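Local coordinates for thiosulfate sulfurtransferase YnjE (Escherichia coli, PDB 2WLR), which transfers the sulfane sulfur of thiosulfate to cyanide, giving thiocyanate and sulfite, as a monomeric periplasmic enzyme built from rhodanese domains, at residues P9-Q14 / I105-L110; G156-Y161 / A169-T174; G281-Q286 / G313-A318; D345-W350 / R379-K384. One frame throughout, in Å; residues are numbered along the deposited sequence.

Contact 1: P9-Q14 / I105-L110; sequences PLTLDQ and ILSDAL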
loop_
_atom_site.group_PDB
_atom_site.type_symbol
_atom_site.label_atom_id
_atom_site.label_comp_id
_atom_site.label_asym_id
_atom_site.label_seq_id
_atom_site.Cartn_x
_atom_site.Cartn_y
_atom_site.Cartn_z
ATOM N N PRO A 9 17.696 28.512 -10.533
ATOM C CA PRO A 9 17.076 27.288 -11.080
ATOM C C PRO A 9 18.102 26.307 -11.641
ATOM O O PRO A 9 19.165 26.718 -12.113
ATOM C CB PRO A 9 16.184 27.797 -12.213
ATOM C CG PRO A 9 16.064 29.292 -12.011
ATOM C CD PRO A 9 17.235 29.729 -11.225
ATOM N N LEU A 10 17.793 25.018 -11.550
ATOM C CA LEU A 10 18.695 23.960 -11.994
ATOM C C LEU A 10 17.948 23.018 -12.908
ATOM O O LEU A 10 16.781 22.696 -12.636
ATOM C CB LEU A 10 19.199 23.155 -10.784
ATOM C CG LEU A 10 20.164 23.825 -9.793
ATOM C CD1 LEU A 10 20.253 23.003 -8.519
ATOM C CD2 LEU A 10 21.541 24.032 -10.391
ATOM N N THR A 11 18.580 22.580 -13.996
ATOM C CA THR A 11 18.036 21.475 -14.776
ATOM C C THR A 11 18.376 20.183 -14.064
ATOM O O THR A 11 19.225 20.166 -13.151
ATOM C CB THR A 11 18.626 21.422 -16.172
ATOM O OG1 THR A 11 20.047 21.188 -16.061
ATOM C CG2 THR A 11 18.320 22.705 -16.925
ATOM N N LEU A 12 17.734 19.088 -14.460
ATOM C CA LEU A 12 18.037 17.809 -13.875
ATOM C C LEU A 12 19.515 17.468 -14.057
ATOM O O LEU A 12 20.134 16.954 -13.153
ATOM C CB LEU A 12 17.161 16.687 -14.436
ATOM C CG LEU A 12 17.264 15.324 -13.730
ATOM C CD1 LEU A 12 16.807 15.432 -12.287
ATOM C CD2 LEU A 12 16.491 14.254 -14.501
ATOM N N ASP A 13 20.068 17.698 -15.244
ATOM C CA ASP A 13 21.488 17.373 -15.456
ATOM C C ASP A 13 22.381 18.173 -14.525
ATOM O O ASP A 13 23.364 17.645 -13.999
ATOM C CB ASP A 13 21.934 17.635 -16.892
ATOM C CG ASP A 13 23.386 17.246 -17.117
ATOM O OD1 ASP A 13 23.666 16.026 -17.183
ATOM O OD2 ASP A 13 24.254 18.154 -17.197
ATOM N N GLN A 14 22.085 19.455 -14.360
ATOM C CA GLN A 14 22.827 20.295 -13.433
ATOM C C GLN A 14 22.714 19.797 -12.005
ATOM O O GLN A 14 23.697 19.713 -11.258
ATOM C CB GLN A 14 22.365 21.735 -13.526
ATOM C CG GLN A 14 22.782 22.409 -14.802
ATOM C CD GLN A 14 22.223 23.814 -14.899
ATOM O OE1 GLN A 14 21.035 24.045 -14.683
ATOM N NE2 GLN A 14 23.088 24.781 -15.214
ATOM N N ILE A 105 14.171 25.723 -7.953
ATOM C CA ILE A 105 13.186 25.034 -8.788
ATOM C C ILE A 105 13.924 24.132 -9.782
ATOM O O ILE A 105 15.036 24.458 -10.240
ATOM C CB ILE A 105 12.304 26.043 -9.524
ATOM C CG1 ILE A 105 11.088 25.372 -10.122
ATOM C CG2 ILE A 105 13.080 26.747 -10.629
ATOM C CD1 ILE A 105 9.971 26.334 -10.368
ATOM N N LEU A 106 13.344 22.969 -10.074
ATOM C CA LEU A 106 13.871 22.081 -11.100
ATOM C C LEU A 106 13.280 22.577 -12.411
ATOM O O LEU A 106 12.081 22.385 -12.668
ATOM C CB LEU A 106 13.533 20.614 -10.810
ATOM C CG LEU A 106 14.096 19.599 -11.806
ATOM C CD1 LEU A 106 15.581 19.592 -11.824
ATOM C CD2 LEU A 106 13.568 18.198 -11.446
ATOM N N SER A 107 14.095 23.285 -13.203
ATOM C CA SER A 107 13.570 24.102 -14.298
ATOM C C SER A 107 12.942 23.295 -15.410
ATOM O O SER A 107 11.930 23.719 -15.964
ATOM C CB SER A 107 14.638 25.030 -14.896
ATOM O OG SER A 107 15.780 24.319 -15.278
ATOM N N ASP A 108 13.496 22.118 -15.678
ATOM C CA ASP A 108 13.013 21.265 -16.767
ATOM C C ASP A 108 12.145 20.099 -16.275
ATOM O O ASP A 108 11.912 19.154 -17.010
ATOM C CB ASP A 108 14.169 20.779 -17.689
ATOM C CG ASP A 108 15.151 19.831 -17.004
ATOM O OD1 ASP A 108 15.180 19.777 -15.747
ATOM O OD2 ASP A 108 15.879 19.108 -17.728
ATOM N N ALA A 109 11.650 20.181 -15.039
ATOM C CA ALA A 109 10.845 19.113 -14.463
ATOM C C ALA A 109 9.647 18.741 -15.311
ATOM O O ALA A 109 8.896 19.613 -15.711
ATOM C CB ALA A 109 10.355 19.501 -13.083
ATOM N N LEU A 110 9.474 17.437 -15.541
ATOM C CA LEU A 110 8.353 16.862 -16.292
ATOM C C LEU A 110 8.343 17.217 -17.785
ATOM O O LEU A 110 7.393 16.859 -18.478
ATOM C CB LEU A 110 7.014 17.194 -15.641
ATOM C CG LEU A 110 6.943 16.955 -14.122
ATOM C CD1 LEU A 110 5.608 17.458 -13.566
ATOM C CD2 LEU A 110 7.101 15.502 -13.799
HETATM O O HOH W 1 18.507 18.220 -17.663
#

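Contact 2: G156-Y161 / A169-T174; sequences GAPKLY and ADYIDT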
loop_
_atom_site.group_PDB
_atom_site.type_symbol
_atom_site.label_atom_id
_atom_site.label_comp_id
_atom_site.label_asym_id
_atom_site.label_seq_id
_atom_site.Cartn_x
_atom_site.Cartn_y
_atom_site.Cartn_z
ATOM N N GLY A 156 -17.541 -7.249 9.846
ATOM C CA GLY A 156 -18.915 -7.316 10.327
ATOM C C GLY A 156 -19.928 -6.709 9.382
ATOM O O GLY A 156 -19.620 -6.371 8.238
ATOM N N ALA A 157 -21.166 -6.608 9.854
ATOM C CA ALA A 157 -22.225 -6.031 9.047
ATOM C C ALA A 157 -21.939 -4.552 8.819
ATOM O O ALA A 157 -21.253 -3.909 9.644
ATOM C CB ALA A 157 -23.600 -6.222 9.738
ATOM N N PRO A 158 -22.486 -4.000 7.731
ATOM C CA PRO A 158 -22.218 -2.605 7.443
ATOM C C PRO A 158 -22.540 -1.709 8.626
ATOM O O PRO A 158 -23.637 -1.808 9.203
ATOM C CB PRO A 158 -23.132 -2.284 6.259
ATOM C CG PRO A 158 -23.663 -3.537 5.784
ATOM C CD PRO A 158 -23.322 -4.643 6.707
ATOM N N LYS A 159 -21.588 -0.861 8.993
ATOM C CA LYS A 159 -21.761 0.130 10.051
ATOM C C LYS A 159 -21.610 1.514 9.421
ATOM O O LYS A 159 -22.583 2.098 8.962
ATOM C CB LYS A 159 -20.775 -0.126 11.199
ATOM C CG LYS A 159 -21.184 -1.323 12.114
ATOM C CD LYS A 159 -20.046 -1.757 13.041
ATOM C CE LYS A 159 -18.954 -2.614 12.312
ATOM N NZ LYS A 159 -19.403 -3.963 11.766
ATOM N N LEU A 160 -20.380 2.012 9.341
ATOM C CA LEU A 160 -20.142 3.329 8.764
ATOM C C LEU A 160 -20.633 3.447 7.318
ATOM O O LEU A 160 -21.114 4.501 6.915
ATOM C CB LEU A 160 -18.658 3.656 8.871
ATOM C CG LEU A 160 -18.213 3.971 10.294
ATOM C CD1 LEU A 160 -16.674 4.016 10.323
ATOM C CD2 LEU A 160 -18.869 5.264 10.797
ATOM N N TYR A 161 -20.517 2.364 6.556
ATOM C CA TYR A 161 -21.029 2.302 5.192
ATOM C C TYR A 161 -22.486 2.757 5.106
ATOM O O TYR A 161 -22.855 3.424 4.167
ATOM C CB TYR A 161 -20.913 0.880 4.650
ATOM C CG TYR A 161 -21.541 0.622 3.281
ATOM C CD1 TYR A 161 -22.923 0.395 3.144
ATOM C CD2 TYR A 161 -20.772 0.551 2.119
ATOM C CE1 TYR A 161 -23.488 0.126 1.909
ATOM C CE2 TYR A 161 -21.339 0.278 0.886
ATOM C CZ TYR A 161 -22.721 0.076 0.771
ATOM O OH TYR A 161 -23.262 -0.187 -0.462
ATOM N N ALA A 169 -20.811 1.802 -4.601
ATOM C CA ALA A 169 -20.029 0.773 -3.912
ATOM C C ALA A 169 -20.911 -0.274 -3.248
ATOM O O ALA A 169 -21.918 0.050 -2.607
ATOM C CB ALA A 169 -19.114 1.404 -2.863
ATOM N N ASP A 170 -20.506 -1.528 -3.412
ATOM C CA ASP A 170 -21.047 -2.683 -2.697
ATOM C C ASP A 170 -20.320 -2.747 -1.339
ATOM O O ASP A 170 -19.475 -1.896 -1.051
ATOM C CB ASP A 170 -20.825 -3.922 -3.587
ATOM C CG ASP A 170 -21.456 -5.195 -3.069
ATOM O OD1 ASP A 170 -22.393 -5.152 -2.253
ATOM O OD2 ASP A 170 -20.997 -6.261 -3.552
ATOM N N TYR A 171 -20.685 -3.707 -0.499
ATOM C CA TYR A 171 -20.040 -3.923 0.792
ATOM C C TYR A 171 -19.725 -5.390 0.977
ATOM O O TYR A 171 -20.556 -6.270 0.666
ATOM C CB TYR A 171 -20.964 -3.478 1.924
ATOM C CG TYR A 171 -20.376 -3.675 3.303
ATOM C CD1 TYR A 171 -19.606 -2.677 3.898
ATOM C CD2 TYR A 171 -20.581 -4.862 4.024
ATOM C CE1 TYR A 171 -19.050 -2.855 5.147
ATOM C CE2 TYR A 171 -20.030 -5.033 5.293
ATOM C CZ TYR A 171 -19.278 -4.014 5.855
ATOM O OH TYR A 171 -18.718 -4.112 7.113
ATOM N N ILE A 172 -18.501 -5.688 1.409
ATOM C CA ILE A 172 -18.131 -7.055 1.757
ATOM C C ILE A 172 -17.712 -7.051 3.229
ATOM O O ILE A 172 -16.853 -6.269 3.659
ATOM C CB ILE A 172 -16.999 -7.629 0.883
ATOM C CG1 ILE A 172 -17.493 -7.931 -0.522
ATOM C CG2 ILE A 172 -16.418 -8.934 1.503
ATOM C CD1 ILE A 172 -16.392 -8.322 -1.465
ATOM N N ASP A 173 -18.318 -7.943 4.007
ATOM C CA ASP A 173 -17.923 -8.247 5.367
ATOM C C ASP A 173 -16.701 -9.169 5.253
ATOM O O ASP A 173 -16.756 -10.196 4.551
ATOM C CB ASP A 173 -19.122 -8.968 6.016
ATOM C CG ASP A 173 -18.923 -9.360 7.462
ATOM O OD1 ASP A 173 -17.794 -9.455 7.994
ATOM O OD2 ASP A 173 -19.980 -9.684 8.061
ATOM N N THR A 174 -15.607 -8.847 5.935
ATOM C CA THR A 174 -14.417 -9.700 5.894
ATOM C C THR A 174 -14.697 -11.138 6.359
ATOM O O THR A 174 -14.020 -12.082 5.959
ATOM C CB THR A 174 -13.259 -9.106 6.709
ATOM O OG1 THR A 174 -13.693 -8.794 8.041
ATOM C CG2 THR A 174 -12.726 -7.821 6.060
HETATM O O HOH W 2 -18.847 -1.849 8.536
#

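Contact 3: G281-Q286 / G313-A318; sequences GLLHRQ and GEIAGA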
loop_
_atom_site.group_PDB
_atom_site.type_symbol
_atom_site.label_atom_id
_atom_site.label_comp_id
_atom_site.label_asym_id
_atom_site.label_seq_id
_atom_site.Cartn_x
_atom_site.Cartn_y
_atom_site.Cartn_z
ATOM N N GLY A 281 9.766 -23.382 4.859
ATOM C CA GLY A 281 10.774 -23.544 3.817
ATOM C C GLY A 281 11.499 -22.293 3.348
ATOM O O GLY A 281 12.512 -22.382 2.643
ATOM N N LEU A 282 10.992 -21.108 3.708
ATOM C CA LEU A 282 11.638 -19.868 3.283
ATOM C C LEU A 282 12.699 -19.396 4.278
ATOM O O LEU A 282 13.470 -18.480 3.981
ATOM C CB LEU A 282 10.602 -18.751 3.133
ATOM C CG LEU A 282 9.468 -18.988 2.145
ATOM C CD1 LEU A 282 8.615 -17.710 2.062
ATOM C CD2 LEU A 282 9.986 -19.328 0.776
ATOM N N LEU A 283 12.676 -19.974 5.479
ATOM C CA LEU A 283 13.567 -19.558 6.561
ATOM C C LEU A 283 15.020 -19.961 6.324
ATOM O O LEU A 283 15.320 -20.944 5.620
ATOM C CB LEU A 283 13.093 -20.124 7.897
ATOM C CG LEU A 283 11.674 -19.722 8.322
ATOM C CD1 LEU A 283 11.212 -20.589 9.502
ATOM C CD2 LEU A 283 11.654 -18.266 8.685
ATOM N N HIS A 284 15.903 -19.140 6.894
ATOM C CA HIS A 284 17.354 -19.361 6.871
ATOM C C HIS A 284 17.924 -19.407 5.473
ATOM O O HIS A 284 18.777 -20.245 5.161
ATOM C CB HIS A 284 17.680 -20.612 7.694
ATOM C CG HIS A 284 17.023 -20.599 9.032
ATOM N ND1 HIS A 284 16.062 -21.515 9.396
ATOM C CD2 HIS A 284 17.110 -19.719 10.056
ATOM C CE1 HIS A 284 15.622 -21.225 10.609
ATOM N NE2 HIS A 284 16.243 -20.141 11.030
ATOM N N ARG A 285 17.476 -18.481 4.625
ATOM C CA ARG A 285 17.913 -18.424 3.235
ATOM C C ARG A 285 18.241 -17.002 2.842
ATOM O O ARG A 285 17.714 -16.048 3.428
ATOM C CB ARG A 285 16.819 -18.934 2.319
ATOM C CG ARG A 285 16.598 -20.454 2.419
ATOM C CD ARG A 285 15.307 -20.909 1.740
ATOM N NE ARG A 285 15.346 -20.703 0.299
ATOM C CZ ARG A 285 14.317 -20.922 -0.510
ATOM N NH1 ARG A 285 13.180 -21.380 -0.008
ATOM N NH2 ARG A 285 14.415 -20.681 -1.809
ATOM N N GLN A 286 19.070 -16.875 1.821
ATOM C CA GLN A 286 19.375 -15.581 1.225
ATOM C C GLN A 286 18.509 -15.306 -0.005
ATOM O O GLN A 286 18.346 -14.142 -0.417
ATOM C CB GLN A 286 20.865 -15.490 0.892
ATOM C CG GLN A 286 21.750 -15.649 2.125
ATOM C CD GLN A 286 21.524 -14.555 3.166
ATOM O OE1 GLN A 286 21.450 -13.362 2.827
ATOM N NE2 GLN A 286 21.405 -14.954 4.435
ATOM N N GLY A 313 5.893 -13.970 21.129
ATOM C CA GLY A 313 7.120 -14.213 20.436
ATOM C C GLY A 313 6.884 -14.054 18.957
ATOM O O GLY A 313 5.829 -13.551 18.540
ATOM N N GLU A 314 7.869 -14.513 18.201
ATOM C CA GLU A 314 7.927 -14.399 16.770
ATOM C C GLU A 314 8.448 -15.688 16.158
ATOM O O GLU A 314 9.145 -16.471 16.814
ATOM C CB GLU A 314 8.874 -13.257 16.433
ATOM C CG GLU A 314 8.848 -12.824 14.994
ATOM C CD GLU A 314 7.439 -12.479 14.533
ATOM O OE1 GLU A 314 7.099 -11.289 14.538
ATOM O OE2 GLU A 314 6.647 -13.393 14.220
ATOM N N ILE A 315 8.131 -15.903 14.880
ATOM C CA ILE A 315 8.674 -17.015 14.114
ATOM C C ILE A 315 10.191 -16.892 14.043
ATOM O O ILE A 315 10.744 -15.873 13.581
ATOM C CB ILE A 315 8.065 -17.078 12.695
ATOM C CG1 ILE A 315 6.547 -17.250 12.797
ATOM C CG2 ILE A 315 8.765 -18.181 11.842
ATOM C CD1 ILE A 315 5.850 -17.490 11.478
ATOM N N ALA A 316 10.887 -17.920 14.509
ATOM C CA ALA A 316 12.346 -17.903 14.499
ATOM C C ALA A 316 12.865 -17.906 13.069
ATOM O O ALA A 316 12.490 -18.753 12.246
ATOM C CB ALA A 316 12.906 -19.110 15.267
ATOM N N GLY A 317 13.738 -16.947 12.774
ATOM C CA GLY A 317 14.284 -16.759 11.462
ATOM C C GLY A 317 13.518 -15.755 10.607
ATOM O O GLY A 317 13.984 -15.430 9.530
ATOM N N ALA A 318 12.359 -15.294 11.081
ATOM C CA ALA A 318 11.572 -14.318 10.324
ATOM C C ALA A 318 12.265 -12.968 10.385
ATOM O O ALA A 318 12.850 -12.597 11.410
ATOM C CB ALA A 318 10.143 -14.229 10.888
HETATM O O HOH W 3 16.048 -16.698 8.302
#

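Contact 4: D345-W350 / R379-K384; sequences DITAMW and RAMGWK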
loop_
_atom_site.group_PDB
_atom_site.type_symbol
_atom_site.label_atom_id
_atom_site.label_comp_id
_atom_site.label_asym_id
_atom_site.label_seq_id
_atom_site.Cartn_x
_atom_site.Cartn_y
_atom_site.Cartn_z
ATOM N N ASP A 345 11.359 4.243 -0.312
ATOM C CA ASP A 345 11.459 4.202 1.130
ATOM C C ASP A 345 11.101 2.811 1.680
ATOM O O ASP A 345 11.785 2.291 2.541
ATOM C CB ASP A 345 10.585 5.280 1.740
ATOM C CG ASP A 345 11.017 6.687 1.329
ATOM O OD1 ASP A 345 12.127 6.843 0.758
ATOM O OD2 ASP A 345 10.226 7.626 1.567
ATOM N N ILE A 346 10.048 2.197 1.160
ATOM C CA ILE A 346 9.699 0.837 1.543
ATOM C C ILE A 346 10.839 -0.115 1.184
ATOM O O ILE A 346 11.223 -0.968 2.004
ATOM C CB ILE A 346 8.343 0.404 0.907
ATOM C CG1 ILE A 346 7.231 1.281 1.476
ATOM C CG2 ILE A 346 8.050 -1.046 1.181
ATOM C CD1 ILE A 346 5.841 1.180 0.826
ATOM N N THR A 347 11.362 0.016 -0.030
ATOM C CA THR A 347 12.490 -0.786 -0.443
ATOM C C THR A 347 13.664 -0.674 0.526
ATOM O O THR A 347 14.243 -1.677 0.898
ATOM C CB THR A 347 12.917 -0.460 -1.867
ATOM O OG1 THR A 347 11.782 -0.618 -2.731
ATOM C CG2 THR A 347 14.061 -1.361 -2.318
ATOM N N ALA A 348 13.964 0.532 0.969
ATOM C CA ALA A 348 15.109 0.734 1.883
ATOM C C ALA A 348 14.864 0.116 3.242
ATOM O O ALA A 348 15.778 -0.475 3.855
ATOM C CB ALA A 348 15.380 2.198 2.026
HETATM N N MSE A 349 13.660 0.225 3.752
HETATM C CA MSE A 349 13.427 -0.323 5.067
HETATM C C MSE A 349 13.474 -1.848 5.029
HETATM O O MSE A 349 13.977 -2.470 5.972
HETATM C CB MSE A 349 12.209 0.266 5.775
HETATM C CG MSE A 349 10.910 -0.205 5.411
HETATM SE SE MSE A 349 9.608 0.958 6.409
HETATM C CE MSE A 349 8.083 0.234 5.494
ATOM N N TRP A 350 13.006 -2.449 3.934
ATOM C CA TRP A 350 13.107 -3.902 3.743
ATOM C C TRP A 350 14.562 -4.349 3.519
ATOM O O TRP A 350 15.005 -5.350 4.105
ATOM C CB TRP A 350 12.154 -4.394 2.638
ATOM C CG TRP A 350 10.707 -4.388 3.058
ATOM C CD1 TRP A 350 10.223 -4.303 4.329
ATOM C CD2 TRP A 350 9.573 -4.483 2.201
ATOM N NE1 TRP A 350 8.857 -4.321 4.315
ATOM C CE2 TRP A 350 8.436 -4.439 3.027
ATOM C CE3 TRP A 350 9.415 -4.612 0.817
ATOM C CZ2 TRP A 350 7.143 -4.495 2.531
ATOM C CZ3 TRP A 350 8.118 -4.644 0.309
ATOM C CH2 TRP A 350 7.010 -4.621 1.170
ATOM N N ARG A 379 3.289 -5.929 -4.662
ATOM C CA ARG A 379 2.759 -6.227 -5.982
ATOM C C ARG A 379 2.787 -4.978 -6.883
ATOM O O ARG A 379 3.287 -5.029 -8.020
ATOM C CB ARG A 379 1.342 -6.766 -5.836
ATOM C CG ARG A 379 0.641 -7.057 -7.151
ATOM C CD ARG A 379 -0.770 -7.551 -6.901
ATOM N NE ARG A 379 -1.616 -7.657 -8.097
ATOM C CZ ARG A 379 -2.671 -6.898 -8.376
ATOM N NH1 ARG A 379 -3.026 -5.865 -7.625
ATOM N NH2 ARG A 379 -3.361 -7.146 -9.489
ATOM N N ALA A 380 2.320 -3.834 -6.361
ATOM C CA ALA A 380 2.308 -2.558 -7.105
ATOM C C ALA A 380 3.742 -2.096 -7.405
ATOM O O ALA A 380 4.031 -1.465 -8.441
ATOM C CB ALA A 380 1.562 -1.515 -6.294
HETATM N N MSE A 381 4.658 -2.446 -6.512
HETATM C CA MSE A 381 6.083 -2.149 -6.647
HETATM C C MSE A 381 6.788 -3.049 -7.647
HETATM O O MSE A 381 7.989 -2.867 -7.898
HETATM C CB MSE A 381 6.760 -2.269 -5.285
HETATM C CG MSE A 381 6.457 -1.113 -4.384
HETATM SE SE MSE A 381 6.775 -1.444 -2.463
HETATM C CE MSE A 381 8.650 -1.697 -2.339
ATOM N N GLY A 382 6.093 -4.067 -8.154
ATOM C CA GLY A 382 6.636 -4.935 -9.177
ATOM C C GLY A 382 7.447 -6.088 -8.632
ATOM O O GLY A 382 8.175 -6.729 -9.389
ATOM N N TRP A 383 7.326 -6.399 -7.339
ATOM C CA TRP A 383 8.048 -7.538 -6.795
ATOM C C TRP A 383 7.384 -8.799 -7.349
ATOM O O TRP A 383 6.171 -8.941 -7.256
ATOM C CB TRP A 383 8.014 -7.511 -5.266
ATOM C CG TRP A 383 8.902 -6.479 -4.689
ATOM C CD1 TRP A 383 9.199 -5.247 -5.211
ATOM C CD2 TRP A 383 9.712 -6.632 -3.527
ATOM N NE1 TRP A 383 10.128 -4.620 -4.409
ATOM C CE2 TRP A 383 10.454 -5.446 -3.365
ATOM C CE3 TRP A 383 9.859 -7.650 -2.587
ATOM C CZ2 TRP A 383 11.352 -5.265 -2.304
ATOM C CZ3 TRP A 383 10.755 -7.482 -1.537
ATOM C CH2 TRP A 383 11.492 -6.296 -1.399
ATOM N N LYS A 384 8.172 -9.683 -7.953
ATOM C CA LYS A 384 7.614 -10.727 -8.831
ATOM C C LYS A 384 7.258 -11.997 -8.079
ATOM O O LYS A 384 6.522 -12.824 -8.599
ATOM C CB LYS A 384 8.574 -11.072 -9.978
ATOM C CG LYS A 384 8.882 -9.905 -10.903
ATOM C CD LYS A 384 9.749 -10.301 -12.084
ATOM C CE LYS A 384 10.106 -9.087 -12.956
ATOM N NZ LYS A 384 10.979 -8.080 -12.235
HETATM O O HOH W 4 11.595 -2.191 -4.975
#

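Contact 1: P9-Q14 / I105-L110
Ile105 meets Pro9 where strand 103-105, an outermost strand of a four-stranded parallel sheet, runs out beside the chain that leads into helix 12-17; a single beta bridge, Leu10 with Leu106, joins the two segments, and Asp108 meets the first turn of the helix, whose own start is closed by a capping box. CG2 of Ile105 lies 3.6 Å from CB of Pro9, the two side chains crossing obliquely. The carbonyl O of Ile105 receives Leu10 N at 3.1 Å. Leu106 follows. Its CD1 comes within 3.4 Å of both Leu10 O and Leu12 N, and the side chain also touches Ala80 and Tyr82 of strand 79-82. Leu106 also opens a type I turn that ends at Ala109. Ser107 N closes the bridge on Leu10 O at 2.8 Å, and Leu106 CA adds a CA-H...O contact to the same oxygen. Ser107 OG faces CG2 of Thr11. Asp108 then reaches the helix start: with CG between backbone N and carbonyl carbon (chi1 67°), OD1 accepts Leu12 N at 2.9 Å on its syn side, the donor tilted 27° out of the carboxylate plane. Thr11, the N-cap, exchanges bonds with Gln14 in the box, OG1 accepting Gln14 N and OE1 accepting Thr11 N. Asp108 adds an acceptor for the amide of Leu12. The negative carboxylate would probably be favoured by the helix dipole there, and Arg115 pairs with OD2. A water donates to that same OD2 at 2.8 Å and accepts from Asp13 N.

Contact 2: G156-Y161 / A169-T174
Tyr171, on an outermost strand of a five-stranded parallel sheet, lies against the crossover chain of the beta-alpha-beta unit formed by strand 148-154, helix 160-163 and strand 170-173. Packing comes first. CB of Pro158 stands 4.0 Å from the centroid of the Tyr171 ring, directly along the ring normal, a CH-pi contact. CG and CD of the proline spread over the CD2-CE2 side of that ring. The edge of Tyr171 is turned toward the face of Tyr161, with centroids 5.4 Å apart and planes at 64°, an edge-to-face pair. CB of Tyr171 also sits over the Tyr161 ring, the two side chains sliding past each other in opposite directions. That CB points toward 156-161, and chi1 of 180° sets CG anti to the backbone N, carrying the side chain on in an extended course. His165 stacks on Tyr161.

Hydrogen bonds secure the ring ends. Tyr161 OH donates to Ala169 O at 2.5 Å, tilted 24° from the carbonyl plane. Tyr171 OH donates to Gly156 O at 2.7 Å from above the carbonyl plane, and receives a bond from a water that accepts Lys159 N. A phenylalanine in place of Tyr171 would probably leave Gly156 O without this donor and the water without its acceptor. Lys159 NZ bonds to Ala157 O, and at Gly156 a CB would clash with that amine. The carboxylate of Asp173 meets the glycine from the strand side: OD1, which also takes Asn175 N, accepts Gly156 N at 2.9 Å from above the carboxylate plane.

Contact 3: G281-Q286 / G313-A318
Leu283 drives its isobutyl group against the backbone of the type II turn from Ile315 to Ala318. CB leaves its CA toward that turn. With chi1 at -59°, CG is anti to the carbonyl carbon and comes to the border of the turn, 4.1 Å from Ala316 O. Both methyls border that same oxygen, CD1 at 3.5 Å and CD2 at 3.7 Å. CD1 goes on to touch CG2 of Ile315 at 4.2 Å, the leucine and isoleucine side chains crossing at about a right angle. CD2 rests on the far part of the turn, 3.7 Å from the carbonyl carbon of Gly317 and slightly farther from Ala318 N. The turn keeps its shape through the backbone bond from Ala318 N to Ile315 O at 3.0 Å.

Beside the leucine, His284 brings the NE2 end of its imidazole to 3.9 Å from Gly317 CA. Glycine suits this position on two counts: a CB would clash with NE2 and crowd Leu283 CD2, and the backbone angles alone would push it into the carbonyl O of Ala316. The direct contacts are van der Waals, and the polar link is made by a water that accepts His284 N and donates to Gly317 O at 2.7 Å.

In the rhodanese fold, this contact joins the loop between helix 276-280 and strand 288-292 to the turn linking strands 314-315 and 319-320. Leu283 and Ile315 both touch Leu290 of strand 288-292 and Trp396 of helix 392-396, which places the pair where the sheet and that helix meet.

Contact 4: D345-W350 / R379-K384
Met381, a selenomethionine, inserts its tip among Ile346, Thr347 and Trp350 of helix 343-351. The apolar contacts centre on its terminal methyl. CE lies 3.6 Å from CG2 of Ile346. It stands 4.0 Å from CZ3 of Trp350. On the remaining side it comes to 3.3 Å from OG1 of Thr347. The chain is bent at its last torsion (chi3 65°), which places CE beside the helix, while SE rests near CB and CG2 of Ile346.

The aromatic contacts lie alongside. SE stands 5.4 Å from the centroid of the six-membered ring of Trp350 and 50° off its normal, an oblique Met-aromatic contact. Trp350 also presents its edge to the face of Trp383, the six-membered rings having centroids 5.1 Å apart and planes at 69°. CE3 of Trp350 makes the closest approach, 3.5 Å from CH2 of Trp383. An alanine in place of Trp350 would probably open a gap beside Met381 CE and over the Trp383 face, and leave Gly321 O without the indole N-H it now accepts.

Both segments belong to the third rhodanese domain: helix 343-351 packs here on the chain that follows helix 369-380, turned by the Schellman motif at Gly382 with its positive phi. Trp350 also touches Thr374 and Ala378 of that helix.

Polar contacts are few, and water carries the link across. One water donates to Thr347 OG1, which is also bonded to Ala343 O within its own helix. The same water accepts Trp383 NE1 at 2.9 Å, lying at the edge of the indole and in its plane.

Contacts 2 and 4 are buried, whereas contacts 1 and 3 are only partly so. Their chemistry does not simply follow burial: contacts 1 and 2 use direct hydrogen bonds, contact 1 largely through backbone groups and a carboxylate, contact 2 through tyrosine hydroxyls and a carboxylate, while contacts 3 and 4 rely on apolar packing with a bridging water. Contacts 1 and 2 both lie at an outermost strand of a parallel sheet, but in separate sheets, with centres 47 Å apart on opposite sides of the chain's centre. Contacts 3 and 4 share one rhodanese domain; about 10 Å separates their nearest atoms, and contact 4 sets a helix against the chain following another, whereas contact 3 sets a loop against a turn.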